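Local coordinates for protein activator of 2-hydroxyisocaproyl-CoA dehydratase (PDB 4EHU) that transfers one electron to 2-hydroxyisocaproyl-CoA dehydratase as it hydrolyses ATP, thereby activating that radical enzyme for leucine fermentation, at residues L6-T11 / T37-V42; V60-T63 / N69-D72; F132-A137 / V142-L147; G214-A217 / G221-R224. All blocks are in the same frame, centred on the assembly; numbering follows the deposited sequence. Where two conformers were deposited one is given.

In the fold
The four contacts follow one another along the chain and fall into two pairs on the two halves of an actin-like fold. Interactions 1 and 2, with centres about 10 Å apart, belong to the first five-stranded sheet, where strands 2-8 and 57-63 are hydrogen-bonded neighbours. Interactions 3 and 4, about 12 Å between centres, lie in the second half, on helices 130-140 and 220-230, and meet through Leu133. About 20 Å separates the centres of interactions 1 and 4, and the ATP analogue ANP is bound between them: interaction 1 holds its beta and gamma phosphates, interaction 3 its ribose and adenine, interaction 4 its alpha-phosphate and sugar. Interaction 2 is packing within the first half.

Interaction 1: L6-T11 / T37-V42; sequences LDIGST and TGPSRV. With ANP (phosphoaminophosphonic acid-adenylate ester), chain D.
Ile8, the last residue of strand 2-8, lays its side chain across Pro39 in the first turn of helix 38-50, set roughly perpendicular to it. Followed outward from CB, the isoleucine divides into two branches that converge on one atom. Its CG2 lies 3.9 Å from Pro39 CG, while CG1 stands slightly farther off. At the tip, Ile8 CD1 again comes within 3.9 Å of Pro39 CG and also approaches the proline CB. With CG1 anti to the carbonyl carbon (chi1 -53°), both branches can bear on the proline ring at once. One helical turn on, Leu6 CD2 meets Val42 CG1 at 3.9 Å, the two side chains running antiparallel alongside each other. The helix start is tied down by Thr37 O, which accepts from Arg41 N and, in one of the two conformers of Ser40, from its OG as well. Beyond Ile8 the chain leaves the packed region and turns to the nucleotide. Ser10 N gives a hydrogen bond to ANP O1G of 3.1 Å, and Ser10 OG accepts one from the bridging N3B at 2.8 Å. Thr11 N reaches ANP O1B at 2.9 Å. A strand packed on a helix thus runs directly into the turn that leads to strand 13-19, the first phosphate-binding loop of the actin-like ATPases.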
loop_
_atom_site.group_PDB
_atom_site.type_symbol
_atom_site.label_atom_id
_atom_site.label_comp_id
_atom_site.label_asym_id
_atom_site.label_seq_id
_atom_site.Cartn_x
_atom_site.Cartn_y
_atom_site.Cartn_z
ATOM N N LEU A 6 17.862 -23.591 -2.218
ATOM C CA LEU A 6 16.868 -22.922 -3.049
ATOM C C LEU A 6 16.130 -21.927 -2.176
ATOM O O LEU A 6 15.727 -22.264 -1.073
ATOM C CB LEU A 6 15.872 -23.929 -3.627
ATOM C CG LEU A 6 16.411 -24.905 -4.671
ATOM C CD1 LEU A 6 15.335 -25.918 -5.032
ATOM C CD2 LEU A 6 16.895 -24.160 -5.906
ATOM N N ASP A 7 15.963 -20.705 -2.665
ATOM C CA ASP A 7 15.228 -19.664 -1.951
ATOM C C ASP A 7 14.096 -19.208 -2.867
ATOM O O ASP A 7 14.313 -18.518 -3.851
ATOM C CB ASP A 7 16.184 -18.512 -1.578
ATOM C CG ASP A 7 15.466 -17.284 -0.985
ATOM O OD1 ASP A 7 14.229 -17.275 -0.806
ATOM O OD2 ASP A 7 16.172 -16.305 -0.699
ATOM N N ILE A 8 12.885 -19.646 -2.565
ATOM C CA ILE A 8 11.741 -19.352 -3.404
ATOM C C ILE A 8 10.945 -18.242 -2.749
ATOM O O ILE A 8 10.149 -18.481 -1.847
ATOM C CB ILE A 8 10.866 -20.604 -3.593
ATOM C CG1 ILE A 8 11.736 -21.765 -4.081
ATOM C CG2 ILE A 8 9.746 -20.314 -4.576
ATOM C CD1 ILE A 8 11.043 -23.128 -4.004
ATOM N N GLY A 9 11.194 -17.007 -3.172
ATOM C CA GLY A 9 10.543 -15.884 -2.533
ATOM C C GLY A 9 9.269 -15.501 -3.248
ATOM O O GLY A 9 8.817 -16.204 -4.151
ATOM N N SER A 10 8.714 -14.365 -2.857
ATOM C CA SER A 10 7.490 -13.861 -3.463
ATOM C C SER A 10 7.690 -13.550 -4.940
ATOM O O SER A 10 6.749 -13.584 -5.729
ATOM C CB SER A 10 7.057 -12.591 -2.738
ATOM O OG SER A 10 7.946 -11.507 -2.969
ATOM N N THR A 11 8.931 -13.261 -5.307
ATOM C CA THR A 11 9.205 -12.498 -6.517
ATOM C C THR A 11 10.230 -13.167 -7.408
ATOM O O THR A 11 10.111 -13.135 -8.632
ATOM C CB THR A 11 9.714 -11.096 -6.152
ATOM O OG1 THR A 11 8.720 -10.424 -5.369
ATOM C CG2 THR A 11 10.035 -10.278 -7.409
ATOM N N THR A 37 6.912 -21.246 -12.378
ATOM C CA THR A 37 7.856 -22.256 -12.821
ATOM C C THR A 37 9.269 -21.845 -12.423
ATOM O O THR A 37 10.238 -22.540 -12.717
ATOM C CB THR A 37 7.789 -22.409 -14.340
ATOM O OG1 THR A 37 7.997 -21.130 -14.953
ATOM C CG2 THR A 37 6.426 -22.943 -14.757
ATOM N N GLY A 38 9.373 -20.706 -11.749
ATOM C CA GLY A 38 10.656 -20.143 -11.367
ATOM C C GLY A 38 11.635 -21.172 -10.833
ATOM O O GLY A 38 12.757 -21.262 -11.321
ATOM N N PRO A 39 11.219 -21.943 -9.817
ATOM C CA PRO A 39 12.057 -22.967 -9.179
ATOM C C PRO A 39 12.582 -24.045 -10.128
ATOM O O PRO A 39 13.759 -24.400 -10.062
ATOM C CB PRO A 39 11.112 -23.587 -8.147
ATOM C CG PRO A 39 10.188 -22.471 -7.794
ATOM C CD PRO A 39 9.960 -21.737 -9.083
ATOM N N SER A 40 11.725 -24.572 -10.996
ATOM C CA SER A 40 12.177 -25.589 -11.937
ATOM C C SER A 40 13.200 -24.991 -12.902
ATOM O O SER A 40 14.176 -25.647 -13.261
ATOM C CB SER A 40 10.997 -26.215 -12.695
ATOM O OG SER A 40 10.299 -25.256 -13.466
ATOM N N ARG A 41 12.991 -23.740 -13.299
ATOM C CA ARG A 41 13.903 -23.064 -14.207
ATOM C C ARG A 41 15.258 -22.811 -13.549
ATOM O O ARG A 41 16.300 -22.900 -14.196
ATOM C CB ARG A 41 13.282 -21.753 -14.678
ATOM C CG ARG A 41 11.956 -21.938 -15.401
ATOM C CD ARG A 41 11.293 -20.606 -15.686
ATOM N NE ARG A 41 12.187 -19.708 -16.407
ATOM C CZ ARG A 41 11.920 -18.434 -16.673
ATOM N NH1 ARG A 41 12.801 -17.696 -17.335
ATOM N NH2 ARG A 41 10.772 -17.897 -16.276
ATOM N N VAL A 42 15.240 -22.496 -12.258
ATOM C CA VAL A 42 16.471 -22.308 -11.505
ATOM C C VAL A 42 17.276 -23.605 -11.534
ATOM O O VAL A 42 18.473 -23.609 -11.811
ATOM C CB VAL A 42 16.164 -21.904 -10.045
ATOM C CG1 VAL A 42 17.391 -22.022 -9.173
ATOM C CG2 VAL A 42 15.608 -20.490 -9.993
HETATM P PG ANP D . 10.394 -11.787 -0.359
HETATM O O1G ANP D . 9.419 -12.951 -0.222
HETATM O O2G ANP D . 11.680 -12.095 0.365
HETATM O O3G ANP D . 9.805 -10.489 0.034
HETATM P PB ANP D . 11.995 -12.276 -2.884
HETATM O O1B ANP D . 11.555 -13.030 -4.112
HETATM O O2B ANP D . 13.006 -12.983 -1.979
HETATM N N3B ANP D . 10.582 -11.710 -2.063
HETATM P PA ANP D . 14.250 -10.721 -3.854
HETATM O O1A ANP D . 14.569 -11.786 -4.843
HETATM O O2A ANP D . 15.070 -10.545 -2.594
HETATM O O3A ANP D . 12.712 -10.897 -3.374
HETATM O "O5'" ANP D . 14.148 -9.272 -4.541
HETATM C "C5'" ANP D . 13.181 -9.027 -5.569
HETATM C "C4'" ANP D . 13.418 -7.633 -6.141
HETATM O "O4'" ANP D . 14.746 -7.134 -6.208
HETATM C "C3'" ANP D . 12.479 -6.908 -7.086
HETATM O "O3'" ANP D . 11.247 -6.572 -6.433
HETATM C "C2'" ANP D . 13.322 -5.707 -7.530
HETATM O "O2'" ANP D . 12.859 -4.468 -6.964
HETATM C "C1'" ANP D . 14.748 -5.974 -7.047
HETATM N N9 ANP D . 15.694 -6.280 -8.136
HETATM C C8 ANP D . 15.780 -7.429 -8.837
HETATM N N7 ANP D . 16.807 -7.375 -9.722
HETATM C C5 ANP D . 17.386 -6.159 -9.567
HETATM C C6 ANP D . 18.518 -5.449 -10.166
HETATM N N6 ANP D . 19.230 -6.049 -11.151
HETATM N N1 ANP D . 18.801 -4.203 -9.710
HETATM C C2 ANP D . 18.098 -3.610 -8.734
HETATM N N3 ANP D . 17.043 -4.198 -8.148
HETATM C C4 ANP D . 16.662 -5.447 -8.514
#

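Interaction 2: V60-T63 / N69-D72; sequences VVVT and NYSD
The ring of Tyr70 receives Val62 obliquely, its CD2 corner lying 3.9 Å from Val62 CB. Both methyl groups of the valine share in the contact: Val62 CG1 is 4.0 Å from Tyr70 CD2, and Val62 CG2 is 4.1 Å from Tyr70 CB. Both come from the same side of the ring, near its CB-CD2 end, with CG1 between the backbone N and the carbonyl carbon (chi1 65°) and CG2 anti to the N. The ring also touches Leu6 and Ile8 of the neighbouring strand 2-8, which extends the apolar patch across two strands. Its hydroxyl end reaches this strand too, Tyr70 OH packing against Leu6 CD1. This is the packing of a connecting loop over one face of a sheet. Strands 57-63 and 75-76 run parallel in the first sheet of the actin-like fold, so the chain between them must return past the strand it has just left, and Tyr70 is turned inward on that return path. The tyrosine CG is anti to its own backbone N (chi1 -171°), which carries the ring from the loop back over the strand. Towards the start of the strand the contact thins to a single approach, Val60 CB to Asp72 O at 4.3 Å. No hydrogen bond joins the two segments; the loop finds its polar partners in other places, Tyr70 O accepting from Gln76 NE2 and Asp72 O, weakly, from Arg54 NH2.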
loop_
_atom_site.group_PDB
_atom_site.type_symbol
_atom_site.label_atom_id
_atom_site.label_comp_id
_atom_site.label_asym_id
_atom_site.label_seq_id
_atom_site.Cartn_x
_atom_site.Cartn_y
_atom_site.Cartn_z
ATOM N N VAL A 60 19.620 -31.149 -0.159
ATOM C CA VAL A 60 18.974 -29.957 -0.680
ATOM C C VAL A 60 18.169 -29.312 0.432
ATOM O O VAL A 60 17.412 -29.989 1.117
ATOM C CB VAL A 60 18.000 -30.306 -1.825
ATOM C CG1 VAL A 60 17.299 -29.044 -2.335
ATOM C CG2 VAL A 60 18.736 -31.018 -2.954
ATOM N N VAL A 61 18.331 -28.006 0.618
ATOM C CA VAL A 61 17.481 -27.266 1.554
ATOM C C VAL A 61 16.750 -26.166 0.803
ATOM O O VAL A 61 17.331 -25.493 -0.046
ATOM C CB VAL A 61 18.293 -26.648 2.713
ATOM C CG1 VAL A 61 17.449 -25.624 3.492
ATOM C CG2 VAL A 61 18.831 -27.746 3.638
ATOM N N VAL A 62 15.469 -25.988 1.118
ATOM C CA VAL A 62 14.685 -24.920 0.514
ATOM C C VAL A 62 14.221 -23.939 1.579
ATOM O O VAL A 62 13.911 -24.316 2.709
ATOM C CB VAL A 62 13.473 -25.488 -0.259
ATOM C CG1 VAL A 62 12.500 -26.166 0.694
ATOM C CG2 VAL A 62 12.777 -24.391 -1.044
ATOM N N THR A 63 14.185 -22.673 1.198
ATOM C CA THR A 63 13.790 -21.604 2.102
ATOM C C THR A 63 12.904 -20.631 1.340
ATOM O O THR A 63 12.644 -20.822 0.158
ATOM C CB THR A 63 15.035 -20.894 2.679
ATOM O OG1 THR A 63 14.662 -20.008 3.747
ATOM C CG2 THR A 63 15.772 -20.116 1.609
ATOM N N ASN A 69 5.684 -25.199 -0.239
ATOM C CA ASN A 69 5.134 -25.625 -1.523
ATOM C C ASN A 69 6.112 -26.513 -2.284
ATOM O O ASN A 69 5.762 -27.103 -3.303
ATOM C CB ASN A 69 4.795 -24.410 -2.399
ATOM C CG ASN A 69 3.776 -23.482 -1.761
ATOM O OD1 ASN A 69 2.957 -23.903 -0.943
ATOM N ND2 ASN A 69 3.818 -22.208 -2.143
ATOM N N TYR A 70 7.344 -26.597 -1.793
ATOM C CA TYR A 70 8.386 -27.357 -2.471
ATOM C C TYR A 70 8.617 -28.675 -1.739
ATOM O O TYR A 70 8.902 -28.678 -0.545
ATOM C CB TYR A 70 9.675 -26.538 -2.518
ATOM C CG TYR A 70 10.742 -27.154 -3.384
ATOM C CD1 TYR A 70 10.732 -26.973 -4.761
ATOM C CD2 TYR A 70 11.763 -27.908 -2.828
ATOM C CE1 TYR A 70 11.704 -27.525 -5.558
ATOM C CE2 TYR A 70 12.741 -28.474 -3.620
ATOM C CZ TYR A 70 12.704 -28.281 -4.984
ATOM O OH TYR A 70 13.672 -28.836 -5.781
ATOM N N SER A 71 8.498 -29.793 -2.452
ATOM C CA SER A 71 8.467 -31.101 -1.801
ATOM C C SER A 71 9.719 -31.953 -2.021
ATOM O O SER A 71 9.829 -33.038 -1.452
ATOM C CB SER A 71 7.238 -31.887 -2.268
ATOM O OG SER A 71 7.402 -32.344 -3.600
ATOM N N ASP A 72 10.658 -31.470 -2.832
ATOM C CA ASP A 72 11.842 -32.260 -3.175
ATOM C C ASP A 72 13.104 -31.833 -2.420
ATOM O O ASP A 72 14.218 -31.998 -2.925
ATOM C CB ASP A 72 12.100 -32.193 -4.682
ATOM C CG ASP A 72 11.075 -32.974 -5.485
ATOM O OD1 ASP A 72 10.828 -34.155 -5.155
ATOM O OD2 ASP A 72 10.511 -32.404 -6.443
#

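Interaction 3: F132-A137 / V142-L147; sequences FLDVMA and VDVSEL. With ANP (phosphoaminophosphonic acid-adenylate ester), chain D.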
loop_
_atom_site.group_PDB
_atom_site.type_symbol
_atom_site.label_atom_id
_atom_site.label_comp_id
_atom_site.label_asym_id
_atom_site.label_seq_id
_atom_site.Cartn_x
_atom_site.Cartn_y
_atom_site.Cartn_z
ATOM N N PHE A 132 7.309 -1.640 -4.408
ATOM C CA PHE A 132 7.222 -0.186 -4.578
ATOM C C PHE A 132 8.132 0.231 -5.746
ATOM O O PHE A 132 7.729 0.986 -6.623
ATOM C CB PHE A 132 7.622 0.507 -3.263
ATOM C CG PHE A 132 7.616 2.034 -3.302
ATOM C CD1 PHE A 132 6.503 2.735 -2.865
ATOM C CD2 PHE A 132 8.749 2.751 -3.692
ATOM C CE1 PHE A 132 6.491 4.128 -2.846
ATOM C CE2 PHE A 132 8.747 4.133 -3.678
ATOM C CZ PHE A 132 7.616 4.832 -3.257
ATOM N N LEU A 133 9.352 -0.279 -5.758
ATOM C CA LEU A 133 10.311 0.092 -6.802
ATOM C C LEU A 133 9.860 -0.447 -8.147
ATOM O O LEU A 133 9.994 0.226 -9.151
ATOM C CB LEU A 133 11.708 -0.433 -6.450
ATOM C CG LEU A 133 12.255 0.255 -5.197
ATOM C CD1 LEU A 133 13.450 -0.525 -4.605
ATOM C CD2 LEU A 133 12.695 1.689 -5.522
ATOM N N ASP A 134 9.315 -1.662 -8.174
ATOM C CA ASP A 134 8.905 -2.249 -9.439
ATOM C C ASP A 134 7.757 -1.419 -10.014
ATOM O O ASP A 134 7.712 -1.143 -11.216
ATOM C CB ASP A 134 8.485 -3.717 -9.255
ATOM C CG ASP A 134 9.627 -4.605 -8.745
ATOM O OD1 ASP A 134 10.808 -4.204 -8.836
ATOM O OD2 ASP A 134 9.333 -5.712 -8.248
ATOM N N VAL A 135 6.844 -0.993 -9.146
ATOM C CA VAL A 135 5.724 -0.145 -9.561
ATOM C C VAL A 135 6.213 1.190 -10.125
ATOM O O VAL A 135 5.743 1.642 -11.175
ATOM C CB VAL A 135 4.750 0.113 -8.383
ATOM C CG1 VAL A 135 3.838 1.275 -8.685
ATOM C CG2 VAL A 135 3.922 -1.151 -8.092
ATOM N N MET A 136 7.165 1.832 -9.446
ATOM C CA MET A 136 7.655 3.122 -9.906
ATOM C C MET A 136 8.493 3.001 -11.182
ATOM O O MET A 136 8.425 3.869 -12.038
ATOM C CB MET A 136 8.520 3.771 -8.830
ATOM C CG MET A 136 7.763 4.059 -7.554
ATOM S SD MET A 136 6.317 5.105 -7.849
ATOM C CE MET A 136 5.405 4.697 -6.359
ATOM N N ALA A 137 9.286 1.935 -11.289
ATOM C CA ALA A 137 10.128 1.741 -12.474
ATOM C C ALA A 137 9.254 1.662 -13.725
ATOM O O ALA A 137 9.607 2.206 -14.779
ATOM C CB ALA A 137 10.971 0.471 -12.328
ATOM N N VAL A 142 11.765 2.925 -16.865
ATOM C CA VAL A 142 13.134 2.435 -16.887
ATOM C C VAL A 142 13.159 1.088 -16.192
ATOM O O VAL A 142 12.273 0.776 -15.407
ATOM C CB VAL A 142 14.100 3.393 -16.184
ATOM C CG1 VAL A 142 14.020 4.782 -16.813
ATOM C CG2 VAL A 142 13.801 3.443 -14.713
ATOM N N ASP A 143 14.162 0.273 -16.479
ATOM C CA ASP A 143 14.240 -1.020 -15.832
ATOM C C ASP A 143 14.709 -0.816 -14.399
ATOM O O ASP A 143 15.464 0.122 -14.108
ATOM C CB ASP A 143 15.212 -1.938 -16.572
ATOM C CG ASP A 143 14.923 -2.016 -18.058
ATOM O OD1 ASP A 143 13.766 -1.761 -18.454
ATOM O OD2 ASP A 143 15.855 -2.331 -18.827
ATOM N N VAL A 144 14.269 -1.690 -13.505
ATOM C CA VAL A 144 14.645 -1.570 -12.103
ATOM C C VAL A 144 16.164 -1.645 -11.958
ATOM O O VAL A 144 16.725 -1.083 -11.025
ATOM C CB VAL A 144 13.970 -2.645 -11.213
ATOM C CG1 VAL A 144 12.467 -2.458 -11.222
ATOM C CG2 VAL A 144 14.335 -4.046 -11.675
ATOM N N SER A 145 16.822 -2.325 -12.890
ATOM C CA SER A 145 18.285 -2.487 -12.847
ATOM C C SER A 145 19.047 -1.196 -13.152
ATOM O O SER A 145 20.251 -1.130 -12.915
ATOM C CB SER A 145 18.737 -3.591 -13.807
ATOM O OG SER A 145 18.563 -3.192 -15.156
ATOM N N GLU A 146 18.359 -0.197 -13.704
ATOM C CA GLU A 146 19.009 1.072 -14.040
ATOM C C GLU A 146 18.813 2.148 -12.974
ATOM O O GLU A 146 19.460 3.196 -13.060
ATOM C CB GLU A 146 18.470 1.631 -15.362
ATOM C CG GLU A 146 18.466 0.659 -16.530
ATOM C CD GLU A 146 17.523 1.102 -17.643
ATOM O OE1 GLU A 146 16.674 0.288 -18.068
ATOM O OE2 GLU A 146 17.626 2.266 -18.092
ATOM N N LEU A 147 17.914 1.926 -12.009
ATOM C CA LEU A 147 17.585 2.966 -11.025
ATOM C C LEU A 147 18.808 3.465 -10.255
ATOM O O LEU A 147 18.957 4.662 -10.045
ATOM C CB LEU A 147 16.536 2.456 -10.026
ATOM C CG LEU A 147 15.180 2.105 -10.644
ATOM C CD1 LEU A 147 14.239 1.527 -9.558
ATOM C CD2 LEU A 147 14.534 3.318 -11.304
HETATM P PG ANP D . 10.394 -11.787 -0.359
HETATM O O1G ANP D . 9.419 -12.951 -0.222
HETATM O O2G ANP D . 11.680 -12.095 0.365
HETATM O O3G ANP D . 9.805 -10.489 0.034
HETATM P PB ANP D . 11.995 -12.276 -2.884
HETATM O O1B ANP D . 11.555 -13.030 -4.112
HETATM O O2B ANP D . 13.006 -12.983 -1.979
HETATM N N3B ANP D . 10.582 -11.710 -2.063
HETATM P PA ANP D . 14.250 -10.721 -3.854
HETATM O O1A ANP D . 14.569 -11.786 -4.843
HETATM O O2A ANP D . 15.070 -10.545 -2.594
HETATM O O3A ANP D . 12.712 -10.897 -3.374
HETATM O "O5'" ANP D . 14.148 -9.272 -4.541
HETATM C "C5'" ANP D . 13.181 -9.027 -5.569
HETATM C "C4'" ANP D . 13.418 -7.633 -6.141
HETATM O "O4'" ANP D . 14.746 -7.134 -6.208
HETATM C "C3'" ANP D . 12.479 -6.908 -7.086
HETATM O "O3'" ANP D . 11.247 -6.572 -6.433
HETATM C "C2'" ANP D . 13.322 -5.707 -7.530
HETATM O "O2'" ANP D . 12.859 -4.468 -6.964
HETATM C "C1'" ANP D . 14.748 -5.974 -7.047
HETATM N N9 ANP D . 15.694 -6.280 -8.136
HETATM C C8 ANP D . 15.780 -7.429 -8.837
HETATM N N7 ANP D . 16.807 -7.375 -9.722
HETATM C C5 ANP D . 17.386 -6.159 -9.567
HETATM C C6 ANP D . 18.518 -5.449 -10.166
HETATM N N6 ANP D . 19.230 -6.049 -11.151
HETATM N N1 ANP D . 18.801 -4.203 -9.710
HETATM C C2 ANP D . 18.098 -3.610 -8.734
HETATM N N3 ANP D . 17.043 -4.198 -8.148
HETATM C C4 ANP D . 16.662 -5.447 -8.514
#
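Ala137 and Val144 form the tight centre of this contact, Ala137 CB standing 3.5 Å from Val144 CG1, closer than carbon atoms usually pack. The small methyl of the alanine allows the loop backbone to come close to helix 130-140. Around this point Leu147 CD1 lies 4.4 Å from Ala137 CB and 4.3 Å from Leu133 CD2, so that Leu133 from the helix and Leu147 at the start of helix 147-151 close the apolar cluster on its inner side. Leu133 and Leu147 also touch Ile189 and His190, respectively, of helix 182-204, which places the cluster between helices. At one border the backbone joins the segments directly: Val142 N donates to Ala137 O (3.1 Å), a fairly straight bond at 154°, although the donor is tilted 19° from the carbonyl plane. At the other border Val144 CG1 reaches Asp134 OD1 at 3.4 Å, leaning on the carboxylate that serves the ligand. With its CG beside the backbone N (chi1 -62°), the aspartate brings its end round towards the loop and the sugar, and its two oxygens divide the ribose between them. Asp134 OD1 accepts from ANP O2' and Asp134 OD2 from ANP O3', each bond 2.8 Å long, a two-point grip that fixes how the carboxylate is rotated. The loop, for its part, runs beside the adenine at Val144 and Ser145. Helix and loop together make one wall of the ribose and adenine pocket found in actin-like ATPases.

Interaction 4: G214-A217 / G221-R224; sequences GGVA and GIVR. With ANP (phosphoaminophosphonic acid-adenylate ester), chain D; ACT (acetate ion), chain I.
Gly215 N donates a 2.8 Å hydrogen bond to ANP O2A of the alpha-phosphate, nearly straight at 160°. The residue after it, Val216, packs on Ile222. The same glycine N-H leans weakly on the ester oxygen O5', so one amide spans the junction of phosphate and sugar. The turn then tightens, Ala217 N bonding back to Gly214 O. Val216 separates ligand from protein core through its two branches. Its CG1, anti to the backbone N (chi1 175°), lies 3.8 Å from Ile222 CG2 and 3.9 Å from Ile222 CG1, while its CG2 faces the ribose, 3.9 Å from ANP O2'. Leu133 of helix 130-140 and Ile100 of strand 96-100 touch both residues. Farther along helix 220-230, Val223 CG2 rests against Ala217 O at 3.5 Å, a contact of methyl and carbonyl that carries no hydrogen bond. The helix start is held by Asn219 OD1, which accepts from Ile222 N. Farther out, Arg224 folds back over Gly221, whose CA lies above one guanidinium face. The guanidinium edge takes an acetate, probably from the crystallisation liquor, with Arg224 NH2 at 2.9 Å from its O and NE bonding to both oxygens. A glycine pair after strand 210-213, leading through a tight turn into a helix, is the adenosine motif of the actin-like ATPases.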
loop_
_atom_site.group_PDB
_atom_site.type_symbol
_atom_site.label_atom_id
_atom_site.label_comp_id
_atom_site.label_asym_id
_atom_site.label_seq_id
_atom_site.Cartn_x
_atom_site.Cartn_y
_atom_site.Cartn_z
ATOM N N GLY A 214 19.049 -9.223 -0.303
ATOM C CA GLY A 214 17.823 -9.170 -1.078
ATOM C C GLY A 214 18.086 -8.544 -2.434
ATOM O O GLY A 214 19.136 -7.902 -2.660
ATOM N N GLY A 215 17.115 -8.705 -3.329
ATOM C CA GLY A 215 17.267 -8.223 -4.694
ATOM C C GLY A 215 17.353 -6.697 -4.728
ATOM O O GLY A 215 18.039 -6.144 -5.588
ATOM N N VAL A 216 16.674 -6.028 -3.795
ATOM C CA VAL A 216 16.677 -4.567 -3.767
ATOM C C VAL A 216 18.055 -4.038 -3.397
ATOM O O VAL A 216 18.406 -2.906 -3.748
ATOM C CB VAL A 216 15.596 -4.027 -2.815
ATOM C CG1 VAL A 216 15.673 -2.499 -2.675
ATOM C CG2 VAL A 216 14.231 -4.439 -3.337
ATOM N N ALA A 217 18.863 -4.849 -2.718
ATOM C CA ALA A 217 20.241 -4.422 -2.408
ATOM C C ALA A 217 21.136 -4.348 -3.648
ATOM O O ALA A 217 22.251 -3.811 -3.590
ATOM C CB ALA A 217 20.867 -5.340 -1.365
ATOM N N GLY A 221 21.408 2.792 -5.495
ATOM C CA GLY A 221 20.713 3.979 -5.016
ATOM C C GLY A 221 20.018 3.740 -3.698
ATOM O O GLY A 221 19.972 4.610 -2.829
ATOM N N ILE A 222 19.431 2.552 -3.546
ATOM C CA ILE A 222 18.791 2.196 -2.283
ATOM C C ILE A 222 19.847 2.012 -1.200
ATOM O O ILE A 222 19.658 2.462 -0.069
ATOM C CB ILE A 222 17.963 0.922 -2.418
ATOM C CG1 ILE A 222 16.739 1.186 -3.311
ATOM C CG2 ILE A 222 17.552 0.419 -1.019
ATOM C CD1 ILE A 222 15.640 2.075 -2.669
ATOM N N VAL A 223 20.959 1.369 -1.528
ATOM C CA VAL A 223 22.025 1.199 -0.554
ATOM C C VAL A 223 22.529 2.577 -0.081
ATOM O O VAL A 223 22.643 2.810 1.125
ATOM C CB VAL A 223 23.166 0.354 -1.105
ATOM C CG1 VAL A 223 24.306 0.265 -0.075
ATOM C CG2 VAL A 223 22.627 -1.058 -1.452
ATOM N N ARG A 224 22.797 3.489 -1.014
ATOM C CA ARG A 224 23.298 4.815 -0.630
ATOM C C ARG A 224 22.276 5.572 0.228
ATOM O O ARG A 224 22.643 6.192 1.229
ATOM C CB ARG A 224 23.639 5.651 -1.866
ATOM C CG ARG A 224 24.883 5.175 -2.580
ATOM C CD ARG A 224 25.288 6.160 -3.683
ATOM N NE ARG A 224 24.237 6.378 -4.672
ATOM C CZ ARG A 224 24.037 5.620 -5.751
ATOM N NH1 ARG A 224 24.831 4.588 -5.997
ATOM N NH2 ARG A 224 23.043 5.913 -6.589
HETATM P PG ANP D . 10.394 -11.787 -0.359
HETATM O O1G ANP D . 9.419 -12.951 -0.222
HETATM O O2G ANP D . 11.680 -12.095 0.365
HETATM O O3G ANP D . 9.805 -10.489 0.034
HETATM P PB ANP D . 11.995 -12.276 -2.884
HETATM O O1B ANP D . 11.555 -13.030 -4.112
HETATM O O2B ANP D . 13.006 -12.983 -1.979
HETATM N N3B ANP D . 10.582 -11.710 -2.063
HETATM P PA ANP D . 14.250 -10.721 -3.854
HETATM O O1A ANP D . 14.569 -11.786 -4.843
HETATM O O2A ANP D . 15.070 -10.545 -2.594
HETATM O O3A ANP D . 12.712 -10.897 -3.374
HETATM O "O5'" ANP D . 14.148 -9.272 -4.541
HETATM C "C5'" ANP D . 13.181 -9.027 -5.569
HETATM C "C4'" ANP D . 13.418 -7.633 -6.141
HETATM O "O4'" ANP D . 14.746 -7.134 -6.208
HETATM C "C3'" ANP D . 12.479 -6.908 -7.086
HETATM O "O3'" ANP D . 11.247 -6.572 -6.433
HETATM C "C2'" ANP D . 13.322 -5.707 -7.530
HETATM O "O2'" ANP D . 12.859 -4.468 -6.964
HETATM C "C1'" ANP D . 14.748 -5.974 -7.047
HETATM N N9 ANP D . 15.694 -6.280 -8.136
HETATM C C8 ANP D . 15.780 -7.429 -8.837
HETATM N N7 ANP D . 16.807 -7.375 -9.722
HETATM C C5 ANP D . 17.386 -6.159 -9.567
HETATM C C6 ANP D . 18.518 -5.449 -10.166
HETATM N N6 ANP D . 19.230 -6.049 -11.151
HETATM N N1 ANP D . 18.801 -4.203 -9.710
HETATM C C2 ANP D . 18.098 -3.610 -8.734
HETATM N N3 ANP D . 17.043 -4.198 -8.148
HETATM C C4 ANP D . 16.662 -5.447 -8.514
HETATM C C ACT I . 21.939 9.116 -4.993
HETATM O O ACT I . 21.490 7.986 -5.299
HETATM O OXT ACT I . 23.189 9.236 -4.880
HETATM C CH3 ACT I . 21.020 10.288 -4.797
#